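Local coordinates for protein sialidase B (Streptococcus pneumoniae serotype 4, PDB 4XJW) that cleaves terminal sialic acid from oligosaccharides, glycoproteins and glycolipids, acting as an intramolecular trans-sialidase on alpha-linked sialosides, at residues C453-S462 against E503-I514. The protein carries 1 engineered substitution. Residues are numbered along the deposited sequence; the frame is centred on the assembly and turned at random. Where two conformers were deposited one is given.
With OPX ((1s,3R,4S)-1-[(cyclohexylamino)methyl]-3,4-dihydroxycyclopentanesulfonic acid), chain B.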
loop_
_atom_site.group_PDB
_atom_site.type_symbol
_atom_site.label_atom_id
_atom_site.label_comp_id
_atom_site.label_asym_id
_atom_site.label_seq_id
_atom_site.Cartn_x
_atom_site.Cartn_y
_atom_site.Cartn_z
ATOM N N CYS A 453 -8.137 -10.078 8.299
ATOM C CA CYS A 453 -7.648 -8.790 8.768
ATOM C C CYS A 453 -6.166 -8.673 8.457
ATOM O O CYS A 453 -5.362 -9.490 8.920
ATOM C CB CYS A 453 -7.856 -8.642 10.275
ATOM S SG CYS A 453 -9.595 -8.753 10.773
ATOM N N PRO A 454 -5.783 -7.663 7.664
ATOM C CA PRO A 454 -4.356 -7.585 7.313
ATOM C C PRO A 454 -3.479 -7.183 8.480
ATOM O O PRO A 454 -3.901 -6.437 9.371
ATOM C CB PRO A 454 -4.307 -6.512 6.234
ATOM C CG PRO A 454 -5.561 -5.696 6.409
ATOM C CD PRO A 454 -6.597 -6.623 7.006
ATOM N N GLY A 455 -2.250 -7.691 8.475
ATOM C CA GLY A 455 -1.271 -7.314 9.467
ATOM C C GLY A 455 -0.630 -8.522 10.109
ATOM O O GLY A 455 0.036 -9.317 9.440
ATOM N N GLN A 456 -0.819 -8.644 11.416
ATOM C CA GLN A 456 -0.251 -9.727 12.209
ATOM C C GLN A 456 -1.329 -10.674 12.678
ATOM O O GLN A 456 -2.438 -10.260 13.029
ATOM C CB GLN A 456 0.487 -9.166 13.442
ATOM C CG GLN A 456 1.662 -8.233 13.116
ATOM C CD GLN A 456 2.415 -7.732 14.342
ATOM O OE1 GLN A 456 1.974 -7.916 15.480
ATOM N NE2 GLN A 456 3.561 -7.092 14.112
ATOM N N GLY A 457 -1.005 -11.960 12.681
ATOM C CA GLY A 457 -1.727 -12.912 13.503
ATOM C C GLY A 457 -1.097 -12.833 14.883
ATOM O O GLY A 457 -0.115 -12.089 15.087
ATOM N N LEU A 458 -1.645 -13.587 15.829
ATOM C CA LEU A 458 -1.173 -13.533 17.213
ATOM C C LEU A 458 -0.744 -14.898 17.711
ATOM O O LEU A 458 -1.510 -15.859 17.669
ATOM C CB LEU A 458 -2.280 -12.995 18.121
ATOM C CG LEU A 458 -1.918 -12.922 19.609
ATOM C CD1 LEU A 458 -0.923 -11.821 19.890
ATOM C CD2 LEU A 458 -3.181 -12.688 20.414
ATOM N N ALA A 459 0.511 -14.976 18.139
ATOM C CA ALA A 459 1.039 -16.159 18.795
ATOM C C ALA A 459 1.023 -15.897 20.281
ATOM O O ALA A 459 1.590 -14.924 20.766
ATOM C CB ALA A 459 2.457 -16.428 18.329
ATOM N N LEU A 460 0.361 -16.758 21.036
ATOM C CA LEU A 460 0.252 -16.530 22.474
ATOM C C LEU A 460 1.544 -16.847 23.205
ATOM O O LEU A 460 2.279 -17.751 22.815
ATOM C CB LEU A 460 -0.901 -17.331 23.060
ATOM C CG LEU A 460 -2.251 -16.769 22.627
ATOM C CD1 LEU A 460 -3.369 -17.494 23.306
ATOM C CD2 LEU A 460 -2.313 -15.272 22.912
ATOM N N LYS A 461 1.814 -16.090 24.265
ATOM C CA LYS A 461 3.067 -16.194 25.006
ATOM C C LYS A 461 3.268 -17.530 25.726
ATOM O O LYS A 461 4.374 -18.070 25.728
ATOM C CB LYS A 461 3.179 -15.043 26.014
ATOM C CG LYS A 461 3.409 -13.670 25.391
ATOM C CD LYS A 461 4.899 -13.367 25.240
ATOM C CE LYS A 461 5.149 -12.060 24.484
ATOM N NZ LYS A 461 4.603 -10.869 25.192
ATOM N N SER A 462 2.211 -18.063 26.338
ATOM C CA SER A 462 2.343 -19.256 27.187
ATOM C C SER A 462 1.753 -20.533 26.605
ATOM O O SER A 462 1.585 -21.522 27.317
ATOM C CB SER A 462 1.707 -19.018 28.551
ATOM O OG SER A 462 2.445 -18.094 29.316
ATOM N N GLU A 503 -11.678 -4.348 10.224
ATOM C CA GLU A 503 -10.294 -4.793 10.278
ATOM C C GLU A 503 -9.777 -4.694 11.708
ATOM O O GLU A 503 -9.798 -3.621 12.309
ATOM C CB GLU A 503 -9.450 -3.947 9.329
ATOM C CG GLU A 503 -9.705 -4.264 7.857
ATOM C CD GLU A 503 -9.408 -3.106 6.925
ATOM O OE1 GLU A 503 -9.300 -3.358 5.705
ATOM O OE2 GLU A 503 -9.295 -1.951 7.400
ATOM N N ALA A 504 -9.263 -5.808 12.226
ATOM C CA ALA A 504 -8.964 -5.944 13.649
ATOM C C ALA A 504 -7.536 -6.416 13.833
ATOM O O ALA A 504 -7.061 -7.248 13.065
ATOM C CB ALA A 504 -9.906 -6.940 14.276
ATOM N N GLN A 505 -6.877 -5.918 14.878
ATOM C CA GLN A 505 -5.539 -6.372 15.226
ATOM C C GLN A 505 -5.482 -6.576 16.729
ATOM O O GLN A 505 -6.151 -5.874 17.488
ATOM C CB GLN A 505 -4.503 -5.356 14.750
ATOM C CG GLN A 505 -4.250 -5.376 13.231
ATOM C CD GLN A 505 -3.489 -6.626 12.762
ATOM O OE1 GLN A 505 -2.254 -6.624 12.685
ATOM N NE2 GLN A 505 -4.226 -7.680 12.427
ATOM N N MET A 506 -4.674 -7.540 17.158
ATOM C CA MET A 506 -4.693 -8.029 18.536
ATOM C C MET A 506 -3.363 -7.778 19.247
ATOM O O MET A 506 -2.313 -7.737 18.619
ATOM C CB MET A 506 -4.966 -9.536 18.548
ATOM C CG MET A 506 -6.314 -9.971 17.949
ATOM S SD MET A 506 -6.371 -11.734 17.599
ATOM C CE MET A 506 -5.422 -11.822 16.072
ATOM N N VAL A 507 -3.435 -7.627 20.566
ATOM C CA VAL A 507 -2.258 -7.601 21.423
ATOM C C VAL A 507 -2.556 -8.463 22.638
ATOM O O VAL A 507 -3.706 -8.537 23.083
ATOM C CB VAL A 507 -1.884 -6.168 21.882
ATOM C CG1 VAL A 507 -1.631 -5.273 20.689
ATOM C CG2 VAL A 507 -2.973 -5.572 22.768
ATOM N N GLU A 508 -1.537 -9.142 23.155
ATOM C CA GLU A 508 -1.685 -9.896 24.402
ATOM C C GLU A 508 -1.269 -8.982 25.557
ATOM O O GLU A 508 -0.084 -8.695 25.736
ATOM C CB GLU A 508 -0.860 -11.204 24.393
ATOM C CG GLU A 508 -1.293 -12.161 25.514
ATOM C CD GLU A 508 -0.615 -13.514 25.469
ATOM O OE1 GLU A 508 0.335 -13.681 24.676
ATOM O OE2 GLU A 508 -1.042 -14.410 26.233
ATOM N N LEU A 509 -2.243 -8.491 26.320
ATOM C CA LEU A 509 -1.954 -7.569 27.425
ATOM C C LEU A 509 -1.164 -8.235 28.539
ATOM O O LEU A 509 -0.261 -7.636 29.119
ATOM C CB LEU A 509 -3.244 -6.993 28.016
ATOM C CG LEU A 509 -4.037 -6.024 27.142
ATOM C CD1 LEU A 509 -5.234 -5.500 27.902
ATOM C CD2 LEU A 509 -3.147 -4.885 26.670
ATOM N N ARG A 510 -1.558 -9.461 28.857
ATOM C CA ARG A 510 -0.867 -10.302 29.822
ATOM C C ARG A 510 -1.299 -11.727 29.510
ATOM O O ARG A 510 -2.117 -11.938 28.628
ATOM C CB ARG A 510 -1.237 -9.907 31.252
ATOM C CG ARG A 510 -2.730 -9.831 31.520
ATOM C CD ARG A 510 -3.016 -9.483 32.975
ATOM N NE ARG A 510 -4.445 -9.310 33.246
ATOM C CZ ARG A 510 -5.217 -10.236 33.808
ATOM N NH1 ARG A 510 -4.700 -11.406 34.169
ATOM N NH2 ARG A 510 -6.501 -9.987 34.022
ATOM N N ASP A 511 -0.763 -12.709 30.216
ATOM C CA ASP A 511 -0.998 -14.096 29.845
ATOM C C ASP A 511 -2.466 -14.520 29.670
ATOM O O ASP A 511 -3.238 -14.550 30.627
ATOM C CB ASP A 511 -0.282 -15.016 30.828
ATOM C CG ASP A 511 0.393 -16.157 30.138
ATOM O OD1 ASP A 511 -0.295 -17.167 29.887
ATOM O OD2 ASP A 511 1.603 -16.038 29.838
ATOM N N GLY A 512 -2.843 -14.826 28.429
ATOM C CA GLY A 512 -4.173 -15.331 28.125
ATOM C C GLY A 512 -5.205 -14.247 27.900
ATOM O O GLY A 512 -6.343 -14.543 27.552
ATOM N N VAL A 513 -4.797 -12.997 28.104
ATOM C CA VAL A 513 -5.674 -11.839 27.936
ATOM C C VAL A 513 -5.329 -11.125 26.637
ATOM O O VAL A 513 -4.238 -10.575 26.501
ATOM C CB VAL A 513 -5.522 -10.860 29.098
ATOM C CG1 VAL A 513 -6.471 -9.679 28.950
ATOM C CG2 VAL A 513 -5.773 -11.585 30.425
ATOM N N ILE A 514 -6.273 -11.124 25.699
ATOM C CA ILE A 514 -6.075 -10.515 24.394
ATOM C C ILE A 514 -6.994 -9.316 24.237
ATOM O O ILE A 514 -8.207 -9.419 24.463
ATOM C CB ILE A 514 -6.405 -11.506 23.274
ATOM C CG1 ILE A 514 -5.595 -12.793 23.411
ATOM C CG2 ILE A 514 -6.155 -10.881 21.901
ATOM C CD1 ILE A 514 -6.106 -13.918 22.521
HETATM C CAF OPX B . 11.631 -7.563 21.061
HETATM C CAG OPX B . 11.436 -8.890 21.735
HETATM C CAH OPX B . 11.168 -7.629 19.641
HETATM C CAI OPX B . 10.002 -9.325 21.653
HETATM C CAJ OPX B . 9.740 -8.078 19.525
HETATM C CAK OPX B . 7.655 -10.174 18.918
HETATM C CAL OPX B . 5.348 -9.078 18.774
HETATM C CAM OPX B . 5.894 -10.809 17.208
HETATM C CAO OPX B . 4.480 -8.986 17.572
HETATM C CAP OPX B . 5.259 -9.621 16.502
HETATM C CAQ OPX B . 9.531 -9.394 20.234
HETATM C CAR OPX B . 6.131 -10.350 18.639
HETATM N NAN OPX B . 8.105 -9.762 20.256
HETATM O OAA OPX B . 5.735 -11.074 21.162
HETATM O OAB OPX B . 4.006 -11.654 19.557
HETATM O OAC OPX B . 4.152 -7.674 17.275
HETATM O OAD OPX B . 6.252 -8.815 16.016
HETATM O OAE OPX B . 6.088 -12.850 19.532
HETATM S SAS OPX B . 5.456 -11.550 19.788
HETATM O O HOH W 1 -2.771 -9.007 15.543
HETATM O O HOH W 2 1.665 -12.441 22.041
HETATM O O HOH W 3 -0.490 -16.842 26.884
#
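Cys453 turns its thiol onto the start of strand 504-510, where the amide N of Ala504 donates to SG at 3.3 Å; the methyl of Ala504 packs against the same sulfur. Beside it the ring of Pro454 crosses the side chain of Glu503 at about a right angle, CD against CG. The carboxylate of Glu503, predicted to belong to the active site, is held by a hydrogen bond to Tyr615 and a salt bridge to Arg519. At Gln456 the side-chain amide of Gln505 mimics a strand neighbour: Gln505 OE1 takes the Gln456 N-H on an in-plane lone pair at 2.8 Å, almost straight (174°), while Gln505 NE2 gives a more bent bond to Gln456 O. The bend at chi2 (-71°) turns this amide toward the 454-456 backbone, and a further bond from NE2 to Ala504 O fixes its rotation. A water joins Gln456 O to Met506 N. The segments belong to neighbouring blades of the sialidase beta-propeller: 451-459 is the inner strand of one, 504-510 the first strand of the next. On the pocket side, Gln456 OE1 accepts from hydroxyl OAC of the bound inhibitor at 2.8 Å. Leu458 meets Ile514 tip to tip, Leu458 CD2 lying 3.8 Å from Ile514 CG2. The Met506 methyl CE lies against Leu458 CB. Leu460 sets CD2 against the carboxylate carbon of Glu508. This buried carboxylate bridges the two segments: OE1 receives Lys461 N through its syn lone pair (2.9 Å), and OE2 receives Gly512 N, in the type II turn from Arg510 to Val513, through its anti lone pair. A water that accepts from Ser462 N donates to Glu508 OE2.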